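Local coordinates for protein fanconi-associated nuclease 1 homolog (Pseudomonas aeruginosa, PDB 5Y7Q) that is a bacterial homologue of Fanconi-associated nuclease 1, a largely helical protein carrying a VRR-NUC domain and captured here with nucleic acid bound, at residues N272-L275 / E276-V280; A440-S444 / A445-Q449; C193-L196 / R197-F201; R234-A237 / D238-Y242; E517-P520 / G521-G525. One frame throughout, in Å; residues are numbered along the deposited sequence.

Contact 1 of 5, residues N272-L275 / E276-V280; sequences NPWL and EGRRV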
loop_
_atom_site.group_PDB
_atom_site.type_symbol
_atom_site.label_atom_id
_atom_site.label_comp_id
_atom_site.label_asym_id
_atom_site.label_seq_id
_atom_site.Cartn_x
_atom_site.Cartn_y
_atom_site.Cartn_z
ATOM N N ASN A 272 10.646 18.965 0.357
ATOM C CA ASN A 272 9.271 18.533 0.138
ATOM C C ASN A 272 8.872 17.501 1.183
ATOM O O ASN A 272 9.529 16.456 1.293
ATOM C CB ASN A 272 9.094 17.955 -1.265
ATOM C CG ASN A 272 7.676 17.486 -1.521
ATOM O OD1 ASN A 272 7.312 16.361 -1.172
ATOM N ND2 ASN A 272 6.864 18.349 -2.131
ATOM N N PRO A 273 7.819 17.745 1.967
ATOM C CA PRO A 273 7.508 16.826 3.074
ATOM C C PRO A 273 7.016 15.464 2.623
ATOM O O PRO A 273 7.424 14.446 3.199
ATOM C CB PRO A 273 6.440 17.592 3.860
ATOM C CG PRO A 273 5.740 18.397 2.825
ATOM C CD PRO A 273 6.781 18.777 1.796
ATOM N N TRP A 274 6.152 15.407 1.608
ATOM C CA TRP A 274 5.614 14.117 1.186
ATOM C C TRP A 274 6.715 13.211 0.639
ATOM O O TRP A 274 6.608 11.979 0.729
ATOM C CB TRP A 274 4.478 14.341 0.181
ATOM C CG TRP A 274 4.397 13.357 -0.944
ATOM C CD1 TRP A 274 4.086 12.025 -0.868
ATOM C CD2 TRP A 274 4.609 13.642 -2.330
ATOM N NE1 TRP A 274 4.113 11.463 -2.123
ATOM C CE2 TRP A 274 4.426 12.435 -3.037
ATOM C CE3 TRP A 274 4.947 14.804 -3.042
ATOM C CZ2 TRP A 274 4.567 12.359 -4.423
ATOM C CZ3 TRP A 274 5.080 14.729 -4.411
ATOM C CH2 TRP A 274 4.888 13.515 -5.090
ATOM N N LEU A 275 7.798 13.817 0.123
ATOM C CA LEU A 275 8.991 13.082 -0.300
ATOM C C LEU A 275 9.819 12.615 0.899
ATOM O O LEU A 275 10.334 11.482 0.914
ATOM C CB LEU A 275 9.821 13.985 -1.206
ATOM C CG LEU A 275 10.682 13.439 -2.338
ATOM C CD1 LEU A 275 9.932 12.415 -3.152
ATOM C CD2 LEU A 275 11.091 14.609 -3.214
ATOM N N GLU A 276 9.958 13.485 1.914
ATOM C CA GLU A 276 10.644 13.131 3.154
ATOM C C GLU A 276 9.949 11.975 3.865
ATOM O O GLU A 276 10.592 11.220 4.606
ATOM C CB GLU A 276 10.730 14.365 4.060
ATOM C CG GLU A 276 11.403 14.165 5.421
ATOM C CD GLU A 276 12.906 13.918 5.333
ATOM O OE1 GLU A 276 13.464 13.994 4.220
ATOM O OE2 GLU A 276 13.531 13.643 6.383
ATOM N N GLY A 277 8.644 11.808 3.638
ATOM C CA GLY A 277 7.975 10.606 4.109
ATOM C C GLY A 277 8.542 9.344 3.489
ATOM O O GLY A 277 8.860 8.383 4.187
ATOM N N ARG A 278 8.678 9.334 2.162
ATOM C CA ARG A 278 9.267 8.184 1.476
ATOM C C ARG A 278 10.672 7.893 1.993
ATOM O O ARG A 278 11.013 6.739 2.295
ATOM C CB ARG A 278 9.313 8.446 -0.027
ATOM C CG ARG A 278 8.122 9.208 -0.585
ATOM C CD ARG A 278 7.130 8.259 -1.219
ATOM N NE ARG A 278 7.826 7.216 -1.950
ATOM C CZ ARG A 278 7.273 6.065 -2.291
ATOM N NH1 ARG A 278 6.011 5.833 -1.963
ATOM N NH2 ARG A 278 7.985 5.156 -2.955
ATOM N N ARG A 279 11.509 8.929 2.083
ATOM C CA ARG A 279 12.867 8.709 2.573
ATOM C C ARG A 279 12.849 8.094 3.956
ATOM O O ARG A 279 13.558 7.112 4.238
ATOM C CB ARG A 279 13.637 10.018 2.638
ATOM C CG ARG A 279 14.933 9.852 3.387
ATOM C CD ARG A 279 15.825 11.045 3.233
ATOM N NE ARG A 279 15.685 11.914 4.389
ATOM C CZ ARG A 279 16.487 11.854 5.445
ATOM N NH1 ARG A 279 16.294 12.680 6.470
ATOM N NH2 ARG A 279 17.488 10.973 5.465
ATOM N N VAL A 280 12.038 8.676 4.828
ATOM C CA VAL A 280 12.026 8.316 6.238
ATOM C C VAL A 280 11.507 6.887 6.421
ATOM O O VAL A 280 12.029 6.116 7.243
ATOM C CB VAL A 280 11.201 9.387 6.985
ATOM C CG1 VAL A 280 9.845 8.857 7.467
ATOM C CG2 VAL A 280 12.035 10.080 8.064
#
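Asn272 and Glu276 meet where helix 273-292 starts, and they illustrate how the first turn of a helix is secured by backbone and side chain together. The backbone N of Glu276 donates to Asn272 O at 3.1 Å, while the side chain of Asn272 reaches forward over the first turn and offers OD1 to Leu275 N at 2.9 Å. That amide oxygen is approached in the carbonyl plane and gives an early N-H of the helix an acceptor that the chain before it does not supply. Bonds from Gly277 N to Pro273 O and from Arg279 N to Leu275 O continue the i to i+4 pattern.

The root of the Arg278 side chain lies against the first turn. Its CG stands beside its own backbone N (chi1 -37°) and thereby comes 3.4 Å from Trp274 O. CD lies obliquely to the indole, 4.5 Å from Trp274 NE1, and the guanidinium leads away toward Tyr242; Trp274 also meets the ring of Phe233. Glu276 instead swings its CG clear of its backbone N (chi1 179°) and folds at the next bond. Its carboxylate is then gripped side-on by Arg279 in a salt bridge: NE reaches OE1 at 3.0 Å in the guanidinium plane with an almost straight N-H (175°), and NH1 reaches the syn lone pair of OE2 at 2.9 Å. Since Glu276 OE1 also accepts from Tyr270 N, the acid ties the helix to the residues leading into it. Asparagine at the N-cap, with proline directly after it, is a classic way to begin an alpha-helix.

Contact 2 of 5, residues A440-S444 / A445-Q449; sequences ADLHS and ADFRQ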
loop_
_atom_site.group_PDB
_atom_site.type_symbol
_atom_site.label_atom_id
_atom_site.label_comp_id
_atom_site.label_asym_id
_atom_site.label_seq_id
_atom_site.Cartn_x
_atom_site.Cartn_y
_atom_site.Cartn_z
ATOM N N ALA A 440 -4.400 13.040 -1.938
ATOM C CA ALA A 440 -2.974 12.832 -1.727
ATOM C C ALA A 440 -2.551 13.217 -0.314
ATOM O O ALA A 440 -1.675 12.564 0.265
ATOM C CB ALA A 440 -2.181 13.617 -2.767
ATOM N N ASP A 441 -3.185 14.233 0.272
ATOM C CA ASP A 441 -2.811 14.734 1.588
ATOM C C ASP A 441 -3.458 13.960 2.738
ATOM O O ASP A 441 -3.282 14.352 3.896
ATOM C CB ASP A 441 -3.127 16.234 1.715
ATOM C CG ASP A 441 -4.594 16.565 1.484
ATOM O OD1 ASP A 441 -5.182 16.045 0.517
ATOM O OD2 ASP A 441 -5.159 17.364 2.263
ATOM N N LEU A 442 -4.177 12.865 2.447
ATOM C CA LEU A 442 -4.950 12.160 3.474
ATOM C C LEU A 442 -4.152 11.884 4.740
ATOM O O LEU A 442 -4.717 11.905 5.842
ATOM C CB LEU A 442 -5.483 10.833 2.924
ATOM C CG LEU A 442 -6.235 9.928 3.900
ATOM C CD1 LEU A 442 -7.492 10.609 4.423
ATOM C CD2 LEU A 442 -6.584 8.603 3.260
ATOM N N HIS A 443 -2.850 11.601 4.613
ATOM C CA HIS A 443 -2.012 11.332 5.776
ATOM C C HIS A 443 -1.189 12.533 6.230
ATOM O O HIS A 443 -0.425 12.410 7.194
ATOM C CB HIS A 443 -1.128 10.115 5.511
ATOM C CG HIS A 443 -1.899 8.830 5.495
ATOM N ND1 HIS A 443 -2.536 8.332 6.614
ATOM C CD2 HIS A 443 -2.185 7.968 4.488
ATOM C CE1 HIS A 443 -3.157 7.207 6.303
ATOM N NE2 HIS A 443 -2.961 6.964 5.020
ATOM N N SER A 444 -1.352 13.693 5.592
ATOM C CA SER A 444 -0.690 14.914 6.037
ATOM C C SER A 444 -1.238 15.377 7.396
ATOM O O SER A 444 -2.329 14.988 7.832
ATOM C CB SER A 444 -0.853 16.022 4.993
ATOM O OG SER A 444 0.145 17.025 5.135
ATOM N N ALA A 445 -0.450 16.217 8.072
ATOM C CA ALA A 445 -0.794 16.627 9.429
ATOM C C ALA A 445 -1.985 17.585 9.450
ATOM O O ALA A 445 -2.849 17.496 10.331
ATOM C CB ALA A 445 0.427 17.261 10.094
ATOM N N ASP A 446 -2.037 18.525 8.510
ATOM C CA ASP A 446 -3.113 19.506 8.432
ATOM C C ASP A 446 -4.228 19.095 7.465
ATOM O O ASP A 446 -4.989 19.952 7.010
ATOM C CB ASP A 446 -2.563 20.899 8.108
ATOM C CG ASP A 446 -1.855 20.963 6.788
ATOM O OD1 ASP A 446 -1.623 19.896 6.180
ATOM O OD2 ASP A 446 -1.523 22.094 6.369
ATOM N N PHE A 447 -4.280 17.820 7.071
ATOM C CA PHE A 447 -5.407 17.322 6.285
ATOM C C PHE A 447 -6.753 17.802 6.812
ATOM O O PHE A 447 -7.591 18.287 6.045
ATOM C CB PHE A 447 -5.399 15.800 6.284
ATOM C CG PHE A 447 -6.688 15.185 5.799
ATOM C CD1 PHE A 447 -6.922 15.003 4.453
ATOM C CD2 PHE A 447 -7.651 14.756 6.691
ATOM C CE1 PHE A 447 -8.094 14.414 4.012
ATOM C CE2 PHE A 447 -8.830 14.182 6.246
ATOM C CZ PHE A 447 -9.045 14.006 4.913
ATOM N N ARG A 448 -6.990 17.652 8.120
ATOM C CA ARG A 448 -8.237 18.140 8.696
ATOM C C ARG A 448 -8.314 19.661 8.651
ATOM O O ARG A 448 -9.364 20.219 8.310
ATOM C CB ARG A 448 -8.394 17.654 10.133
ATOM C CG ARG A 448 -9.852 17.603 10.590
ATOM C CD ARG A 448 -10.142 18.515 11.777
ATOM N NE ARG A 448 -11.144 17.922 12.660
ATOM C CZ ARG A 448 -12.409 18.322 12.748
ATOM N NH1 ARG A 448 -12.846 19.344 12.019
ATOM N NH2 ARG A 448 -13.233 17.704 13.581
ATOM N N GLN A 449 -7.220 20.350 8.996
ATOM C CA GLN A 449 -7.244 21.813 8.985
ATOM C C GLN A 449 -7.578 22.345 7.597
ATOM O O GLN A 449 -8.454 23.205 7.453
ATOM C CB GLN A 449 -5.910 22.390 9.472
ATOM C CG GLN A 449 -6.009 23.856 9.928
ATOM C CD GLN A 449 -4.722 24.641 9.701
ATOM O OE1 GLN A 449 -3.739 24.110 9.179
ATOM N NE2 GLN A 449 -4.731 25.919 10.083
#
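Phe447 and Leu442 lie side by side and point the same way, a small apolar pair formed where the chain doubles back before helix 447-450. CD1 of Leu442 sits over one face of the Phe447 ring, 4.1 Å from its centroid and 25° off the normal. This is a CH-pi contact displaced toward the rim, with CZ the nearest ring atom at 3.8 Å. The ring is brought there by its first torsion (chi1 166°), which turns CG away from the backbone N and back over the preceding loop; ring atom CD1 consequently comes 3.6 Å from Leu442 CA. Asp441 crosses the phenyl group at about a right angle, its OD2 3.7 Å from Phe447 CD1, although the charge of that carboxylate is paired with Arg451 in a salt bridge.

The reversal itself is a type I beta turn from Ser444 to Phe447, leading straight into the helix. Ser444 N, at the first position of the turn, donates to Asp441 O (2.7 Å). Ser444 runs along the outer, exposed side: its OG lies 3.1 Å from Ala445 N and 3.5 Å from Asp446 OD1. Asp446 occupies the N-cap position, yet its side chain makes no capping bond. On the inner side, Leu442 is additionally covered by Pro484, Phe485 and Ile519, the last of these from helix 519-522.

Contact 3 of 5, residues C193-L196 / R197-F201; sequences CDRL and RLMYF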
loop_
_atom_site.group_PDB
_atom_site.type_symbol
_atom_site.label_atom_id
_atom_site.label_comp_id
_atom_site.label_asym_id
_atom_site.label_seq_id
_atom_site.Cartn_x
_atom_site.Cartn_y
_atom_site.Cartn_z
ATOM N N CYS A 193 9.674 6.095 -19.953
ATOM C CA CYS A 193 8.264 5.759 -19.775
ATOM C C CYS A 193 7.875 5.713 -18.298
ATOM O O CYS A 193 6.831 6.250 -17.903
ATOM C CB CYS A 193 7.963 4.427 -20.445
ATOM S SG CYS A 193 8.015 4.577 -22.225
ATOM N N ASP A 194 8.683 5.053 -17.465
ATOM C CA ASP A 194 8.348 5.016 -16.053
ATOM C C ASP A 194 8.359 6.423 -15.470
ATOM O O ASP A 194 7.509 6.755 -14.631
ATOM C CB ASP A 194 9.287 4.058 -15.303
ATOM C CG ASP A 194 9.010 2.570 -15.646
ATOM O OD1 ASP A 194 7.927 2.250 -16.212
ATOM O OD2 ASP A 194 9.881 1.717 -15.362
ATOM N N ARG A 195 9.254 7.285 -15.953
ATOM C CA ARG A 195 9.234 8.664 -15.489
ATOM C C ARG A 195 7.938 9.350 -15.899
ATOM O O ARG A 195 7.389 10.154 -15.131
ATOM C CB ARG A 195 10.455 9.427 -16.007
ATOM C CG ARG A 195 10.445 10.877 -15.606
ATOM C CD ARG A 195 11.668 11.623 -16.070
ATOM N NE ARG A 195 12.752 11.548 -15.094
ATOM C CZ ARG A 195 13.149 12.560 -14.322
ATOM N NH1 ARG A 195 12.558 13.757 -14.395
ATOM N NH2 ARG A 195 14.145 12.368 -13.466
ATOM N N LEU A 196 7.407 9.021 -17.088
ATOM C CA LEU A 196 6.139 9.627 -17.496
ATOM C C LEU A 196 4.977 9.100 -16.656
ATOM O O LEU A 196 4.143 9.880 -16.183
ATOM C CB LEU A 196 5.871 9.388 -18.977
ATOM C CG LEU A 196 6.802 9.955 -20.061
ATOM C CD1 LEU A 196 6.383 9.362 -21.400
ATOM C CD2 LEU A 196 6.819 11.492 -20.142
ATOM N N ARG A 197 4.921 7.782 -16.455
ATOM C CA ARG A 197 3.931 7.157 -15.580
ATOM C C ARG A 197 3.908 7.805 -14.194
ATOM O O ARG A 197 2.844 8.169 -13.675
ATOM C CB ARG A 197 4.248 5.665 -15.456
ATOM C CG ARG A 197 3.092 4.821 -15.023
ATOM C CD ARG A 197 3.313 3.382 -15.440
ATOM N NE ARG A 197 4.607 2.894 -14.986
ATOM C CZ ARG A 197 4.863 2.504 -13.749
ATOM N NH1 ARG A 197 3.905 2.540 -12.842
ATOM N NH2 ARG A 197 6.068 2.084 -13.416
ATOM N N LEU A 198 5.081 7.950 -13.576
ATOM C CA LEU A 198 5.128 8.508 -12.241
ATOM C C LEU A 198 4.747 9.983 -12.266
ATOM O O LEU A 198 4.093 10.475 -11.343
ATOM C CB LEU A 198 6.509 8.275 -11.629
ATOM C CG LEU A 198 6.945 9.355 -10.647
ATOM C CD1 LEU A 198 6.396 9.072 -9.253
ATOM C CD2 LEU A 198 8.452 9.577 -10.615
ATOM N N MET A 199 5.089 10.705 -13.330
ATOM C CA MET A 199 4.621 12.092 -13.397
ATOM C C MET A 199 3.092 12.175 -13.471
ATOM O O MET A 199 2.476 13.037 -12.828
ATOM C CB MET A 199 5.261 12.822 -14.575
ATOM C CG MET A 199 6.447 13.665 -14.187
ATOM S SD MET A 199 7.195 14.419 -15.635
ATOM C CE MET A 199 7.707 12.920 -16.459
ATOM N N TYR A 200 2.455 11.292 -14.242
ATOM C CA TYR A 200 1.002 11.365 -14.351
ATOM C C TYR A 200 0.315 10.909 -13.062
ATOM O O TYR A 200 -0.640 11.548 -12.615
ATOM C CB TYR A 200 0.523 10.542 -15.541
ATOM C CG TYR A 200 -0.992 10.476 -15.734
ATOM C CD1 TYR A 200 -1.658 11.457 -16.443
ATOM C CD2 TYR A 200 -1.747 9.402 -15.240
ATOM C CE1 TYR A 200 -3.025 11.407 -16.644
ATOM C CE2 TYR A 200 -3.120 9.344 -15.446
ATOM C CZ TYR A 200 -3.754 10.359 -16.153
ATOM O OH TYR A 200 -5.117 10.336 -16.376
ATOM N N PHE A 201 0.776 9.808 -12.457
ATOM C CA PHE A 201 0.066 9.211 -11.333
ATOM C C PHE A 201 0.472 9.747 -9.971
ATOM O O PHE A 201 -0.273 9.542 -9.007
ATOM C CB PHE A 201 0.267 7.697 -11.307
ATOM C CG PHE A 201 -0.594 6.953 -12.283
ATOM C CD1 PHE A 201 -1.969 7.041 -12.222
ATOM C CD2 PHE A 201 -0.030 6.155 -13.257
ATOM C CE1 PHE A 201 -2.768 6.348 -13.135
ATOM C CE2 PHE A 201 -0.823 5.449 -14.161
ATOM C CZ PHE A 201 -2.186 5.551 -14.111
#
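Two torsions make Asp194 and Arg197 neighbours: the aspartate CG lies beside its backbone N (chi1 -71°), whereas the arginine CG points away from its own (chi1 -159°) and the chain then bends at chi3, so that both side chains run alongside each other. This is the i to i+3 ion pair of an alpha-helix, here on helix 190-201. The bond from Arg197 NH2 to Asp194 OD1 is weak, at 3.4 Å. The oxygen lies at the edge of the guanidinium, near its plane, while the carboxylate stands almost perpendicular to it (89°). Arg197 has firmer partners elsewhere, for NH1 donates to Leu204 O and Gln206 O beyond the end of the helix.

The backbone of the same turns is regular, with i to i+4 bonds from Arg197 N to Cys193 O (2.8 Å) and from Tyr200 N to Leu196 O (2.9 Å). Around the helix the contact turns apolar. Leu196 packs against helix 42-57, Leu198 against helix 236-253. Met199 crosses both Arg195 and Leu196, curling at chi3 to present its terminal methyl to each. Met199 CE rests 3.5 Å from the aliphatic CG of Arg195 and 4.0 Å from Leu196 CD2.

Contact 4 of 5, residues R234-A237 / D238-Y242; sequences RLRA and DVDAY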
loop_
_atom_site.group_PDB
_atom_site.type_symbol
_atom_site.label_atom_id
_atom_site.label_comp_id
_atom_site.label_asym_id
_atom_site.label_seq_id
_atom_site.Cartn_x
_atom_site.Cartn_y
_atom_site.Cartn_z
ATOM N N ARG A 234 5.899 19.378 -8.328
ATOM C CA ARG A 234 6.154 20.788 -8.628
ATOM C C ARG A 234 7.522 20.933 -9.286
ATOM O O ARG A 234 7.610 21.319 -10.453
ATOM C CB ARG A 234 6.022 21.643 -7.368
ATOM C CG ARG A 234 4.583 21.828 -6.895
ATOM C CD ARG A 234 4.497 22.899 -5.814
ATOM N NE ARG A 234 5.758 23.034 -5.081
ATOM C CZ ARG A 234 6.561 24.098 -5.147
ATOM N NH1 ARG A 234 6.232 25.145 -5.905
ATOM N NH2 ARG A 234 7.691 24.115 -4.447
ATOM N N LEU A 235 8.596 20.637 -8.554
ATOM C CA LEU A 235 9.941 20.704 -9.120
ATOM C C LEU A 235 10.280 19.438 -9.901
ATOM O O LEU A 235 9.768 18.354 -9.624
ATOM C CB LEU A 235 10.995 20.898 -8.031
ATOM C CG LEU A 235 10.969 22.157 -7.168
ATOM C CD1 LEU A 235 10.279 21.881 -5.841
ATOM C CD2 LEU A 235 12.389 22.653 -6.939
ATOM N N ARG A 236 11.179 19.581 -10.873
ATOM C CA ARG A 236 11.745 18.397 -11.503
ATOM C C ARG A 236 12.525 17.565 -10.495
ATOM O O ARG A 236 12.403 16.334 -10.468
ATOM C CB ARG A 236 12.643 18.792 -12.668
ATOM C CG ARG A 236 13.387 17.611 -13.229
ATOM C CD ARG A 236 14.279 17.995 -14.377
ATOM N NE ARG A 236 14.651 16.804 -15.130
ATOM C CZ ARG A 236 13.901 16.263 -16.084
ATOM N NH1 ARG A 236 14.316 15.172 -16.711
ATOM N NH2 ARG A 236 12.736 16.809 -16.418
ATOM N N ALA A 237 13.316 18.223 -9.639
ATOM C CA ALA A 237 14.141 17.497 -8.675
ATOM C C ALA A 237 13.325 16.624 -7.735
ATOM O O ALA A 237 13.884 15.691 -7.156
ATOM C CB ALA A 237 14.988 18.458 -7.847
ATOM N N ASP A 238 12.027 16.901 -7.564
ATOM C CA ASP A 238 11.196 16.045 -6.716
ATOM C C ASP A 238 10.848 14.742 -7.426
ATOM O O ASP A 238 10.861 13.674 -6.800
ATOM C CB ASP A 238 9.926 16.782 -6.273
ATOM C CG ASP A 238 10.229 17.980 -5.377
ATOM O OD1 ASP A 238 9.392 18.915 -5.316
ATOM O OD2 ASP A 238 11.314 17.991 -4.748
ATOM N N VAL A 239 10.551 14.803 -8.730
ATOM C CA VAL A 239 10.512 13.588 -9.544
ATOM C C VAL A 239 11.839 12.838 -9.447
ATOM O O VAL A 239 11.874 11.648 -9.097
ATOM C CB VAL A 239 10.177 13.927 -11.007
ATOM C CG1 VAL A 239 10.067 12.647 -11.843
ATOM C CG2 VAL A 239 8.919 14.775 -11.089
ATOM N N ASP A 240 12.951 13.530 -9.743
ATOM C CA ASP A 240 14.272 12.909 -9.614
ATOM C C ASP A 240 14.432 12.191 -8.273
ATOM O O ASP A 240 14.940 11.065 -8.214
ATOM C CB ASP A 240 15.383 13.956 -9.770
ATOM C CG ASP A 240 15.453 14.548 -11.167
ATOM O OD1 ASP A 240 14.996 13.888 -12.114
ATOM O OD2 ASP A 240 15.976 15.675 -11.328
ATOM N N ALA A 241 13.977 12.816 -7.187
ATOM C CA ALA A 241 14.209 12.236 -5.873
ATOM C C ALA A 241 13.356 11.001 -5.660
ATOM O O ALA A 241 13.850 9.990 -5.154
ATOM C CB ALA A 241 13.949 13.266 -4.776
ATOM N N TYR A 242 12.065 11.072 -6.007
ATOM C CA TYR A 242 11.200 9.891 -5.897
ATOM C C TYR A 242 11.825 8.719 -6.634
ATOM O O TYR A 242 11.861 7.590 -6.119
ATOM C CB TYR A 242 9.804 10.203 -6.462
ATOM C CG TYR A 242 8.673 9.282 -6.052
ATOM C CD1 TYR A 242 8.618 7.973 -6.487
ATOM C CD2 TYR A 242 7.637 9.742 -5.246
ATOM C CE1 TYR A 242 7.579 7.124 -6.107
ATOM C CE2 TYR A 242 6.590 8.904 -4.857
ATOM C CZ TYR A 242 6.564 7.592 -5.296
ATOM O OH TYR A 242 5.524 6.742 -4.929
#
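Leu235 and Asp238 meet as the chain winds into helix 236-253: a weak i to i+3 bond from Asp238 N to Leu235 O, 3.4 Å long, precedes i to i+4 pairs from Asp240 N to Arg236 O and from Ala241 N to Ala237 O, each 2.9 Å. The side chains of Leu235 and Asp238 slant across one another, the carboxylate OD1 lying against the leucine, 3.7 Å from its CB. With chi1 at -65°, Asp238 turns CG beside its own backbone N and back toward the start of the helix.

Arg236 and Asp240 are opposite charges one turn apart, but not a salt bridge. Asp240 OD2 is 4.2 Å from Arg236 NE, well out of the guanidinium plane, and the two flat groups stand 75° apart; the oxygen comes nearer to the aliphatic CG, at 3.8 Å. Each charge has its stronger partner elsewhere, Arg236 with Glu66 and Asp240 with Arg195, the latter a salt bridge of doubtful modelled geometry. Val239, meanwhile, places CB 3.3 Å from Arg236 O.

Together these residues form the first turns of helix 236-253, which packs against helix 190-201 through Val239 and against helix 273-292 through Asp238 and Ala241.

Contact 5 of 5, residues E517-P520 / G521-G525; sequences EDIP and GNRAG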
loop_
_atom_site.group_PDB
_atom_site.type_symbol
_atom_site.label_atom_id
_atom_site.label_comp_id
_atom_site.label_asym_id
_atom_site.label_seq_id
_atom_site.Cartn_x
_atom_site.Cartn_y
_atom_site.Cartn_z
ATOM N N GLU A 517 -8.205 12.360 14.392
ATOM C CA GLU A 517 -7.042 12.852 15.130
ATOM C C GLU A 517 -5.751 12.232 14.602
ATOM O O GLU A 517 -4.806 12.949 14.253
ATOM C CB GLU A 517 -7.214 12.589 16.633
ATOM C CG GLU A 517 -8.058 13.639 17.368
ATOM C CD GLU A 517 -7.256 14.880 17.789
ATOM O OE1 GLU A 517 -6.793 14.932 18.955
ATOM O OE2 GLU A 517 -7.082 15.804 16.956
ATOM N N ASP A 518 -5.681 10.903 14.548
ATOM C CA ASP A 518 -4.602 10.200 13.857
ATOM C C ASP A 518 -5.256 9.149 12.972
ATOM O O ASP A 518 -5.558 8.052 13.439
ATOM C CB ASP A 518 -3.645 9.562 14.869
ATOM C CG ASP A 518 -2.481 8.809 14.218
ATOM O OD1 ASP A 518 -2.467 8.659 12.976
ATOM O OD2 ASP A 518 -1.575 8.358 14.967
ATOM N N ILE A 519 -5.349 9.412 11.677
ATOM C CA ILE A 519 -5.983 8.462 10.765
ATOM C C ILE A 519 -5.194 7.155 10.683
ATOM O O ILE A 519 -5.777 6.090 10.921
ATOM C CB ILE A 519 -6.193 9.091 9.376
ATOM C CG1 ILE A 519 -7.406 10.019 9.412
ATOM C CG2 ILE A 519 -6.335 8.016 8.313
ATOM C CD1 ILE A 519 -7.784 10.587 8.081
ATOM N N PRO A 520 -3.898 7.153 10.352
ATOM C CA PRO A 520 -3.241 5.865 10.074
ATOM C C PRO A 520 -3.051 4.980 11.287
ATOM O O PRO A 520 -2.915 3.764 11.113
ATOM C CB PRO A 520 -1.891 6.274 9.469
ATOM C CG PRO A 520 -1.677 7.658 9.897
ATOM C CD PRO A 520 -3.021 8.284 9.991
ATOM N N GLY A 521 -3.021 5.528 12.499
ATOM C CA GLY A 521 -2.793 4.701 13.672
ATOM C C GLY A 521 -4.075 4.207 14.299
ATOM O O GLY A 521 -4.080 3.242 15.074
ATOM N N ASN A 522 -5.165 4.917 14.027
ATOM C CA ASN A 522 -6.467 4.614 14.598
ATOM C C ASN A 522 -7.471 3.962 13.654
ATOM O O ASN A 522 -8.591 3.681 14.077
ATOM C CB ASN A 522 -7.048 5.889 15.192
ATOM C CG ASN A 522 -6.203 6.395 16.343
ATOM O OD1 ASN A 522 -5.643 5.591 17.089
ATOM N ND2 ASN A 522 -6.072 7.716 16.475
ATOM N N ARG A 523 -7.144 3.728 12.389
ATOM C CA ARG A 523 -8.185 3.136 11.564
ATOM C C ARG A 523 -8.348 1.650 11.806
ATOM O O ARG A 523 -9.349 1.088 11.361
ATOM C CB ARG A 523 -7.915 3.394 10.089
ATOM C CG ARG A 523 -6.542 2.994 9.637
ATOM C CD ARG A 523 -6.214 3.692 8.360
ATOM N NE ARG A 523 -7.213 3.436 7.327
ATOM C CZ ARG A 523 -7.106 3.872 6.075
ATOM N NH1 ARG A 523 -6.037 4.590 5.696
ATOM N NH2 ARG A 523 -8.071 3.593 5.207
ATOM N N ALA A 524 -7.420 1.013 12.521
ATOM C CA ALA A 524 -7.476 -0.412 12.822
ATOM C C ALA A 524 -7.538 -0.658 14.328
ATOM O O ALA A 524 -7.195 0.208 15.139
ATOM C CB ALA A 524 -6.267 -1.146 12.249
ATOM N N GLY A 525 -7.979 -1.862 14.694
ATOM C CA GLY A 525 -8.005 -2.284 16.086
ATOM C C GLY A 525 -9.375 -2.361 16.739
ATOM O O GLY A 525 -9.464 -2.742 17.913
#
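The carboxylate of Asp518 receives Gly521 N from above its plane: OD1 is 3.2 Å from that nitrogen, and the donor stands 65° out of the plane. The other flat groups meet their neighbours less directly. The guanidinium of Arg523 is approached obliquely by Ile519 CG2, 4.3 Å from NH1, and the amide of Asn522 lies against Asp518, its ND2 3.4 Å from Asp518 CB. ND2 also donates weakly to Arg514 O, back in the preceding helix.

Asp518 does two jobs here, as the first residue to leave helix 505-517 and the N-cap of the short helix 519-522. Its CG points opposite its own backbone N (chi1 -180°), which extends the carboxylate over the incoming turn. Its carbonyl also works, since Asn522 N bonds to Asp518 O at 3.2 Å. The carbonyl of Ile519 is shared more loosely: Asn522 N at 3.4 Å and Arg523 N at 3.1 Å both make weak bonds to it. Over the same oxygen passes the aliphatic part of Arg523, with CG 3.4 Å away.

Inside the VRR-NUC domain, Asp518 thus links helix 505-517 to helix 519-522 and caps the second. It supplies both a carboxylate and a carbonyl acceptor to the first turn, where the helix dipole would probably favour the negative charge, while Ile519 O, shared by two weak donors, gives the following residues a looser hold.

All five contacts are local, but their settings differ. Contact 3 is the most buried; the others mix buried and exposed residues. Contacts 3, 4 and 1 belong to three helices packed in succession: Leu198 meets Val239 and Tyr242, and Leu275 meets Ala241. Contacts 2 and 5 form a second cluster, where His443 lies against Pro520 and Leu442 against Ile519. Contact 3 sits across the chain's centre from contact 5, their centres about 31 Å apart. Side-chain N-caps mark contacts 1 and 5, ion pairing within the helix contacts 1 and 3, and aromatic packing contact 2, while contact 4 has opposite charges near each other but no salt bridge between its segments.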